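Local structure of interferon-activable protein 202 (Mus musculus, 4LNQ) at residues Tyr123-Val128 with Gly165-Leu170; Val50-Leu55 with Ile79-Thr84; Glu61-Thr66 with Val85-Pro90. The protein binds double-stranded DNA without sequence specificity and, in innate immunity, restrains activation of the AIM2 inflammasome, probably by sequestering cytoplasmic DNA. One frame throughout, in Å; residues are numbered along the deposited sequence.

Interaction 1 (Tyr123-Val128 with Gly165-Leu170); sequences YGVFAV and GDKLQL
Gly-124 and Leu-170 exchange two backbone hydrogen bonds, and Phe-126 and Leu-168 exchange two more. The shorter bond of each pair runs from the second segment: Leu-170 N to Gly-124 O and Leu-168 N to Phe-126 O, each 2.8 Å. Four such bonds, with the axes of 123-128 and 168-170 4.7 Å apart at 165°, define an antiparallel ladder in which Val-125 faces Gln-169 as the non-hydrogen-bonded pair. Past its regular end, a water continues the ladder, donating to Asp-166 O at 2.7 Å and accepting from Val-128 N at 3.0 Å. The backbone of Gly-124, extended but with a positive phi, is one that suits glycine.

On the face of Phe-126, Leu-168 and Leu-170, the Phe-126 and Leu-170 side chains cross at about a right angle, Phe-126 CE1 lying 3.7 Å from Leu-170 CD2. Val-128 CG2 reaches Leu-168 CB at 3.6 Å. On the other face Val-125 divides its methyls: CG1, anti to the backbone N (chi1 173°), meets Lys-167 CD at 3.7 Å, while CG2 lies alongside Gln-169 CG at 4.0 Å.

Within the second OB-fold barrel of this HIN domain, Ile-142 of strand 138-143 touches Phe-126 and Leu-168, and Ile-192 of strand 191-194 packs on Leu-168 and Leu-170.

Interaction 2 (Val50-Leu55 with Ile79-Thr84); sequences VFNMDL and INETAT
Phe-51 N donates to Ile-79 O over 2.8 Å, with an N-H...O angle of 174°, and this bond closes the end of a parallel strand pair. Val-50 and Ile-79 form the parallel bridge, their CA atoms 4.8 Å apart, where strands 45-50 and 76-79 of the first OB-fold barrel run out into loops. Pairing of these two is the parallel contact of third and fifth strands that closes an OB barrel. Beyond it the two backbones diverge: 53-55 is a short 3-10 segment, and Asn-80 to Ala-83 form a type I beta turn.

That turn is held from within. Asn-80 OD1 takes two bonds in the plane of its amide carbonyl, from Thr-82 N at 3.1 Å and from Thr-82 OG1 at 3.0 Å; the first makes an Asx turn. With CG between the backbone N and the carbonyl carbon (chi1 65°), OD1 is turned toward Thr-82, while ND2 bonds to Glu-78 OE2. The backbone bond from Ala-83 N to Asn-80 O, 3.0 Å, closes the turn.

The Phe-51 ring presents its edge to the same Ile-79 carbonyl that its backbone grips, CD2 lying 3.8 Å from the oxygen near the ring plane. His-3, left from the expression tag, stacks on that ring, while Tyr-27 and His-189 meet it edge-to-face. Asn-52 N, buried by the contact, finds no polar partner in the model. On the inner side, Phe-59 touches both Val-50 and Ile-79, and the apolar contact across the loops is methyl to methyl: Leu-55 CD1 against Ile-79 CG2 at 3.6 Å.

Interaction 3 (Glu61-Thr66 with Val85-Pro90); sequences ENKFIT and VSEAAP
Thr-66 and Ser-86 pair through two backbone hydrogen bonds, Thr-66 N to Ser-86 O at 2.6 Å and Ser-86 N to Thr-66 O at 3.0 Å. A third joins Ala-88 N to Phe-64 O at 2.9 Å. Although straight at the hydrogen, it approaches from above the carbonyl plane, 41° out of it, as the second segment leaves its strand. The axes of 64-66 and 85-87 cross at 140°, so the pair is strongly twisted, and the side chains of Ile-65 and Glu-87, the non-hydrogen-bonded pair, diverge.

Ala-88 sets its methyl against Phe-64 CB at 3.7 Å, beside the Thr-66 hydroxyl. Toward the interior, Ile-65 CG1 sits between the backbone N and the carbonyl carbon (chi1 52°), and with the chain extended beyond it CD1 comes within 4.1 Å of Val-85 CG1.

Outside this shell, Lys-63 NZ and Glu-87 OE2 are too far apart for a salt bridge and are joined by a water 2.7 Å from each, while NZ also bonds to Glu-57 O. Thr-66 OG1 is hydrogen-bonded to Thr-15 OG1, and the Phe-94 ring meets that of Phe-64 edge-to-face. Val-16 and Val-18 touch Ile-65. Strand 64-73 pairs with the first strand, 14-21, and also with 84-87 and 76-79, in keeping with the 1-2-3-5-4-1 order of the OB barrel.

Interactions 2 and 3 belong to the first barrel, and interaction 1 to the second, its centre 28 and 30 Å from theirs on the opposite side of the chain's centre. Interaction 2 is the buried contact; the other two are partly buried. Their chemistry follows their place: interaction 1 is a regular antiparallel ladder with an apolar face, interaction 3 a twisted one with a water-bridged charged pair at its margin, and interaction 2 a single parallel bridge followed by a 3-10 segment and a beta turn. Interactions 2 and 3 touch directly, Leu-55 CD2 lying 3.8 Å from Val-85 CB. Nearest atoms lie about 12, 10 and 22 Å from the DNA in interactions 1, 2 and 3.

Interaction 1 (Tyr123-Val128 with Gly165-Leu170)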
loop_
_atom_site.group_PDB
_atom_site.type_symbol
_atom_site.label_atom_id
_atom_site.label_comp_id
_atom_site.label_asym_id
_atom_site.label_seq_id
_atom_site.Cartn_x
_atom_site.Cartn_y
_atom_site.Cartn_z
ATOM N N TYR A 123 6.064 -16.688 -20.024
ATOM C CA TYR A 123 5.522 -18.019 -19.756
ATOM C C TYR A 123 6.667 -18.835 -19.192
ATOM O O TYR A 123 7.816 -18.629 -19.595
ATOM C CB TYR A 123 5.065 -18.722 -21.051
ATOM C CG TYR A 123 3.914 -18.084 -21.800
ATOM C CD1 TYR A 123 4.034 -16.809 -22.361
ATOM C CD2 TYR A 123 2.719 -18.787 -21.999
ATOM C CE1 TYR A 123 2.966 -16.241 -23.078
ATOM C CE2 TYR A 123 1.671 -18.242 -22.707
ATOM C CZ TYR A 123 1.798 -16.973 -23.243
ATOM O OH TYR A 123 0.746 -16.440 -23.921
ATOM N N GLY A 124 6.370 -19.788 -18.310
ATOM C CA GLY A 124 7.415 -20.695 -17.838
ATOM C C GLY A 124 7.091 -21.425 -16.549
ATOM O O GLY A 124 6.037 -21.203 -15.938
ATOM N N VAL A 125 7.997 -22.313 -16.154
ATOM C CA VAL A 125 7.849 -23.099 -14.931
ATOM C C VAL A 125 9.016 -22.793 -13.991
ATOM O O VAL A 125 10.181 -22.911 -14.376
ATOM C CB VAL A 125 7.790 -24.604 -15.226
ATOM C CG1 VAL A 125 7.800 -25.408 -13.931
ATOM C CG2 VAL A 125 6.541 -24.930 -16.041
ATOM N N PHE A 126 8.700 -22.387 -12.761
ATOM C CA PHE A 126 9.730 -21.901 -11.834
ATOM C C PHE A 126 9.614 -22.504 -10.431
ATOM O O PHE A 126 8.509 -22.758 -9.948
ATOM C CB PHE A 126 9.650 -20.374 -11.704
ATOM C CG PHE A 126 9.643 -19.637 -13.024
ATOM C CD1 PHE A 126 8.461 -19.448 -13.725
ATOM C CD2 PHE A 126 10.821 -19.130 -13.550
ATOM C CE1 PHE A 126 8.452 -18.778 -14.942
ATOM C CE2 PHE A 126 10.824 -18.445 -14.757
ATOM C CZ PHE A 126 9.635 -18.273 -15.460
ATOM N N ALA A 127 10.755 -22.712 -9.775
ATOM C CA ALA A 127 10.767 -23.043 -8.351
ATOM C C ALA A 127 10.186 -21.879 -7.539
ATOM O O ALA A 127 10.377 -20.706 -7.883
ATOM C CB ALA A 127 12.194 -23.363 -7.872
ATOM N N VAL A 128 9.478 -22.207 -6.462
ATOM C CA VAL A 128 8.900 -21.197 -5.579
ATOM C C VAL A 128 9.673 -21.135 -4.258
ATOM O O VAL A 128 9.862 -22.153 -3.592
ATOM C CB VAL A 128 7.418 -21.490 -5.273
ATOM C CG1 VAL A 128 6.853 -20.479 -4.258
ATOM C CG2 VAL A 128 6.604 -21.487 -6.552
ATOM N N GLY A 165 5.083 -26.607 -2.051
ATOM C CA GLY A 165 6.208 -27.336 -2.607
ATOM C C GLY A 165 6.169 -27.496 -4.118
ATOM O O GLY A 165 7.185 -27.814 -4.727
ATOM N N ASP A 166 4.996 -27.298 -4.718
ATOM C CA ASP A 166 4.848 -27.350 -6.177
ATOM C C ASP A 166 5.792 -26.361 -6.872
ATOM O O ASP A 166 6.131 -25.318 -6.313
ATOM C CB ASP A 166 3.416 -26.977 -6.602
ATOM C CG ASP A 166 2.421 -28.128 -6.480
ATOM O OD1 ASP A 166 2.829 -29.284 -6.183
ATOM O OD2 ASP A 166 1.212 -27.849 -6.709
ATOM N N LYS A 167 6.198 -26.681 -8.096
ATOM C CA LYS A 167 6.754 -25.663 -8.979
ATOM C C LYS A 167 5.579 -24.841 -9.495
ATOM O O LYS A 167 4.437 -25.286 -9.438
ATOM C CB LYS A 167 7.520 -26.286 -10.145
ATOM C CG LYS A 167 8.953 -26.736 -9.818
ATOM C CD LYS A 167 9.699 -26.998 -11.118
ATOM C CE LYS A 167 11.207 -27.035 -10.933
ATOM N NZ LYS A 167 11.916 -26.874 -12.242
ATOM N N LEU A 168 5.851 -23.646 -9.997
ATOM C CA LEU A 168 4.775 -22.745 -10.406
ATOM C C LEU A 168 4.789 -22.593 -11.930
ATOM O O LEU A 168 5.826 -22.269 -12.506
ATOM C CB LEU A 168 4.954 -21.386 -9.721
ATOM C CG LEU A 168 3.836 -20.361 -9.929
ATOM C CD1 LEU A 168 2.543 -20.870 -9.299
ATOM C CD2 LEU A 168 4.226 -18.986 -9.364
ATOM N N GLN A 169 3.656 -22.873 -12.576
ATOM C CA GLN A 169 3.513 -22.668 -14.019
ATOM C C GLN A 169 2.825 -21.340 -14.301
ATOM O O GLN A 169 1.725 -21.063 -13.811
ATOM C CB GLN A 169 2.700 -23.784 -14.680
ATOM C CG GLN A 169 3.019 -25.177 -14.189
ATOM C CD GLN A 169 2.329 -26.255 -15.011
ATOM O OE1 GLN A 169 1.712 -27.174 -14.463
ATOM N NE2 GLN A 169 2.442 -26.154 -16.338
ATOM N N LEU A 170 3.480 -20.527 -15.111
ATOM C CA LEU A 170 2.989 -19.192 -15.418
ATOM C C LEU A 170 2.659 -19.119 -16.898
ATOM O O LEU A 170 3.461 -19.531 -17.735
ATOM C CB LEU A 170 4.097 -18.182 -15.134
ATOM C CG LEU A 170 4.130 -17.437 -13.815
ATOM C CD1 LEU A 170 3.604 -18.313 -12.726
ATOM C CD2 LEU A 170 5.540 -16.954 -13.525
HETATM O O HOH W 1 11.714 -25.332 -15.201
HETATM O O HOH W 2 8.855 -25.162 -6.038
#

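Interaction 2 (Val50-Leu55 with Ile79-Thr84)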
loop_
_atom_site.group_PDB
_atom_site.type_symbol
_atom_site.label_atom_id
_atom_site.label_comp_id
_atom_site.label_asym_id
_atom_site.label_seq_id
_atom_site.Cartn_x
_atom_site.Cartn_y
_atom_site.Cartn_z
ATOM N N VAL A 50 -6.705 -19.189 -26.885
ATOM C CA VAL A 50 -7.908 -19.720 -27.547
ATOM C C VAL A 50 -9.162 -19.320 -26.781
ATOM O O VAL A 50 -9.287 -19.636 -25.603
ATOM C CB VAL A 50 -7.852 -21.261 -27.663
ATOM C CG1 VAL A 50 -9.066 -21.773 -28.449
ATOM C CG2 VAL A 50 -6.575 -21.680 -28.350
ATOM N N PHE A 51 -10.073 -18.607 -27.445
ATOM C CA PHE A 51 -11.288 -18.094 -26.806
ATOM C C PHE A 51 -12.564 -18.801 -27.263
ATOM O O PHE A 51 -13.657 -18.463 -26.811
ATOM C CB PHE A 51 -11.426 -16.586 -27.051
ATOM C CG PHE A 51 -10.320 -15.790 -26.434
ATOM C CD1 PHE A 51 -10.406 -15.386 -25.115
ATOM C CD2 PHE A 51 -9.168 -15.497 -27.155
ATOM C CE1 PHE A 51 -9.372 -14.660 -24.516
ATOM C CE2 PHE A 51 -8.122 -14.787 -26.564
ATOM C CZ PHE A 51 -8.241 -14.362 -25.233
ATOM N N ASN A 52 -12.424 -19.761 -28.167
ATOM C CA ASN A 52 -13.569 -20.542 -28.651
ATOM C C ASN A 52 -13.524 -21.950 -28.038
ATOM O O ASN A 52 -12.750 -22.805 -28.486
ATOM C CB ASN A 52 -13.537 -20.603 -30.194
ATOM C CG ASN A 52 -14.764 -21.285 -30.802
ATOM O OD1 ASN A 52 -14.874 -21.414 -32.034
ATOM N ND2 ASN A 52 -15.696 -21.705 -29.955
ATOM N N MET A 53 -14.356 -22.199 -27.026
ATOM C CA MET A 53 -14.362 -23.517 -26.373
ATOM C C MET A 53 -14.911 -24.662 -27.244
ATOM O O MET A 53 -14.843 -25.832 -26.857
ATOM C CB MET A 53 -15.047 -23.468 -24.998
ATOM C CG MET A 53 -14.358 -22.545 -23.966
ATOM S SD MET A 53 -12.594 -22.898 -23.682
ATOM C CE MET A 53 -11.793 -21.844 -24.888
ATOM N N ASP A 54 -15.420 -24.335 -28.428
ATOM C CA ASP A 54 -15.736 -25.369 -29.422
ATOM C C ASP A 54 -14.472 -26.108 -29.861
ATOM O O ASP A 54 -14.539 -27.166 -30.483
ATOM C CB ASP A 54 -16.355 -24.745 -30.673
ATOM C CG ASP A 54 -17.759 -24.223 -30.437
ATOM O OD1 ASP A 54 -18.304 -24.458 -29.337
ATOM O OD2 ASP A 54 -18.321 -23.589 -31.359
ATOM N N LEU A 55 -13.325 -25.512 -29.586
ATOM C CA LEU A 55 -12.068 -26.002 -30.133
ATOM C C LEU A 55 -11.249 -26.860 -29.160
ATOM O O LEU A 55 -10.119 -27.247 -29.474
ATOM C CB LEU A 55 -11.237 -24.817 -30.599
ATOM C CG LEU A 55 -11.888 -23.923 -31.658
ATOM C CD1 LEU A 55 -10.994 -22.698 -31.881
ATOM C CD2 LEU A 55 -12.111 -24.689 -32.973
ATOM N N ILE A 79 -7.006 -16.969 -31.167
ATOM C CA ILE A 79 -8.024 -17.667 -31.929
ATOM C C ILE A 79 -9.350 -17.415 -31.264
ATOM O O ILE A 79 -9.606 -17.867 -30.147
ATOM C CB ILE A 79 -7.764 -19.177 -32.009
ATOM C CG1 ILE A 79 -6.461 -19.425 -32.778
ATOM C CG2 ILE A 79 -8.951 -19.892 -32.676
ATOM C CD1 ILE A 79 -6.077 -20.886 -32.920
ATOM N N ASN A 80 -10.205 -16.672 -31.951
ATOM C CA ASN A 80 -11.490 -16.366 -31.372
ATOM C C ASN A 80 -12.626 -16.814 -32.278
ATOM O O ASN A 80 -12.400 -17.565 -33.226
ATOM C CB ASN A 80 -11.588 -14.897 -30.955
ATOM C CG ASN A 80 -11.521 -13.930 -32.132
ATOM O OD1 ASN A 80 -12.062 -14.192 -33.211
ATOM N ND2 ASN A 80 -10.859 -12.792 -31.918
ATOM N N GLU A 81 -13.834 -16.358 -31.966
ATOM C CA GLU A 81 -15.050 -16.800 -32.640
ATOM C C GLU A 81 -15.014 -16.699 -34.171
ATOM O O GLU A 81 -15.660 -17.472 -34.872
ATOM C CB GLU A 81 -16.236 -16.003 -32.095
ATOM C CG GLU A 81 -17.587 -16.623 -32.376
ATOM C CD GLU A 81 -17.850 -17.869 -31.539
ATOM O OE1 GLU A 81 -16.998 -18.226 -30.691
ATOM O OE2 GLU A 81 -18.920 -18.491 -31.731
ATOM N N THR A 82 -14.253 -15.746 -34.691
ATOM C CA THR A 82 -14.219 -15.536 -36.132
ATOM C C THR A 82 -13.219 -16.437 -36.864
ATOM O O THR A 82 -13.289 -16.583 -38.087
ATOM C CB THR A 82 -13.946 -14.057 -36.479
ATOM O OG1 THR A 82 -12.603 -13.711 -36.116
ATOM C CG2 THR A 82 -14.926 -13.155 -35.741
ATOM N N ALA A 83 -12.293 -17.046 -36.135
ATOM C CA ALA A 83 -11.341 -17.954 -36.783
ATOM C C ALA A 83 -11.995 -19.209 -37.366
ATOM O O ALA A 83 -13.072 -19.624 -36.932
ATOM C CB ALA A 83 -10.230 -18.349 -35.820
ATOM N N THR A 84 -11.332 -19.790 -38.367
ATOM C CA THR A 84 -11.673 -21.115 -38.886
ATOM C C THR A 84 -10.544 -22.076 -38.517
ATOM O O THR A 84 -9.360 -21.793 -38.749
ATOM C CB THR A 84 -11.858 -21.109 -40.422
ATOM O OG1 THR A 84 -13.016 -20.339 -40.752
ATOM C CG2 THR A 84 -12.034 -22.535 -40.957
#

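Interaction 3 (Glu61-Thr66 with Val85-Pro90)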
loop_
_atom_site.group_PDB
_atom_site.type_symbol
_atom_site.label_atom_id
_atom_site.label_comp_id
_atom_site.label_asym_id
_atom_site.label_seq_id
_atom_site.Cartn_x
_atom_site.Cartn_y
_atom_site.Cartn_z
ATOM N N GLU A 61 -2.952 -32.844 -27.982
ATOM C CA GLU A 61 -1.516 -32.962 -28.208
ATOM C C GLU A 61 -1.188 -33.798 -29.452
ATOM O O GLU A 61 -1.788 -34.850 -29.677
ATOM C CB GLU A 61 -0.855 -33.567 -26.971
ATOM C CG GLU A 61 0.655 -33.529 -26.973
ATOM C CD GLU A 61 1.238 -34.030 -25.662
ATOM O OE1 GLU A 61 0.448 -34.365 -24.750
ATOM O OE2 GLU A 61 2.482 -34.093 -25.546
ATOM N N ASN A 62 -0.249 -33.294 -30.254
ATOM C CA ASN A 62 0.236 -33.926 -31.483
ATOM C C ASN A 62 -0.725 -33.884 -32.679
ATOM O O ASN A 62 -0.397 -34.389 -33.752
ATOM C CB ASN A 62 0.728 -35.364 -31.242
ATOM C CG ASN A 62 1.814 -35.436 -30.191
ATOM O OD1 ASN A 62 1.634 -36.050 -29.140
ATOM N ND2 ASN A 62 2.946 -34.805 -30.464
ATOM N N LYS A 63 -1.901 -33.294 -32.493
ATOM C CA LYS A 63 -2.839 -33.122 -33.595
ATOM C C LYS A 63 -2.369 -32.022 -34.553
ATOM O O LYS A 63 -1.820 -31.017 -34.134
ATOM C CB LYS A 63 -4.227 -32.762 -33.060
ATOM C CG LYS A 63 -5.262 -33.871 -33.160
ATOM C CD LYS A 63 -6.644 -33.332 -32.802
ATOM C CE LYS A 63 -7.743 -34.360 -33.056
ATOM N NZ LYS A 63 -9.078 -33.871 -32.599
ATOM N N PHE A 64 -2.605 -32.210 -35.840
ATOM C CA PHE A 64 -2.328 -31.156 -36.807
ATOM C C PHE A 64 -3.625 -30.461 -37.200
ATOM O O PHE A 64 -4.589 -31.112 -37.610
ATOM C CB PHE A 64 -1.654 -31.729 -38.057
ATOM C CG PHE A 64 -0.254 -32.230 -37.822
ATOM C CD1 PHE A 64 -0.031 -33.485 -37.258
ATOM C CD2 PHE A 64 0.839 -31.462 -38.185
ATOM C CE1 PHE A 64 1.265 -33.958 -37.053
ATOM C CE2 PHE A 64 2.145 -31.932 -37.988
ATOM C CZ PHE A 64 2.354 -33.181 -37.419
ATOM N N ILE A 65 -3.642 -29.141 -37.096
ATOM C CA ILE A 65 -4.840 -28.378 -37.413
ATOM C C ILE A 65 -4.483 -27.223 -38.336
ATOM O O ILE A 65 -3.342 -26.767 -38.372
ATOM C CB ILE A 65 -5.510 -27.800 -36.133
ATOM C CG1 ILE A 65 -4.492 -27.029 -35.311
ATOM C CG2 ILE A 65 -6.111 -28.906 -35.282
ATOM C CD1 ILE A 65 -5.093 -26.415 -34.020
ATOM N N THR A 66 -5.465 -26.747 -39.084
ATOM C CA THR A 66 -5.243 -25.618 -39.978
ATOM C C THR A 66 -6.064 -24.451 -39.484
ATOM O O THR A 66 -7.285 -24.559 -39.359
ATOM C CB THR A 66 -5.649 -25.982 -41.406
ATOM O OG1 THR A 66 -4.847 -27.083 -41.835
ATOM C CG2 THR A 66 -5.452 -24.804 -42.371
ATOM N N VAL A 85 -10.910 -23.197 -37.902
ATOM C CA VAL A 85 -9.933 -24.193 -37.482
ATOM C C VAL A 85 -10.423 -25.559 -37.928
ATOM O O VAL A 85 -11.526 -25.975 -37.567
ATOM C CB VAL A 85 -9.755 -24.187 -35.960
ATOM C CG1 VAL A 85 -8.707 -25.202 -35.538
ATOM C CG2 VAL A 85 -9.381 -22.776 -35.462
ATOM N N SER A 86 -9.619 -26.258 -38.726
ATOM C CA SER A 86 -10.002 -27.594 -39.188
ATOM C C SER A 86 -8.839 -28.552 -39.021
ATOM O O SER A 86 -7.688 -28.117 -38.928
ATOM C CB SER A 86 -10.428 -27.553 -40.656
ATOM O OG SER A 86 -9.365 -27.083 -41.464
ATOM N N GLU A 87 -9.138 -29.851 -38.978
ATOM C CA GLU A 87 -8.095 -30.861 -38.916
ATOM C C GLU A 87 -7.327 -30.826 -40.223
ATOM O O GLU A 87 -7.929 -30.687 -41.292
ATOM C CB GLU A 87 -8.701 -32.246 -38.711
ATOM C CG GLU A 87 -9.432 -32.408 -37.394
ATOM C CD GLU A 87 -10.174 -33.729 -37.308
ATOM O OE1 GLU A 87 -10.049 -34.548 -38.244
ATOM O OE2 GLU A 87 -10.888 -33.946 -36.305
ATOM N N ALA A 88 -6.005 -30.941 -40.134
ATOM C CA ALA A 88 -5.161 -30.889 -41.318
ATOM C C ALA A 88 -5.247 -32.195 -42.103
ATOM O O ALA A 88 -5.429 -33.268 -41.524
ATOM C CB ALA A 88 -3.727 -30.600 -40.933
ATOM N N ALA A 89 -5.126 -32.096 -43.422
ATOM C CA ALA A 89 -5.022 -33.284 -44.251
ATOM C C ALA A 89 -3.676 -33.954 -43.965
ATOM O O ALA A 89 -2.730 -33.287 -43.535
ATOM C CB ALA A 89 -5.143 -32.912 -45.724
ATOM N N PRO A 90 -3.584 -35.274 -44.197
ATOM C CA PRO A 90 -2.326 -36.002 -43.986
ATOM C C PRO A 90 -1.170 -35.439 -44.812
ATOM O O PRO A 90 -0.008 -35.614 -44.441
ATOM C CB PRO A 90 -2.661 -37.422 -44.454
ATOM C CG PRO A 90 -4.126 -37.541 -44.255
ATOM C CD PRO A 90 -4.685 -36.179 -44.568
HETATM O O HOH W 3 -11.268 -32.869 -33.814
#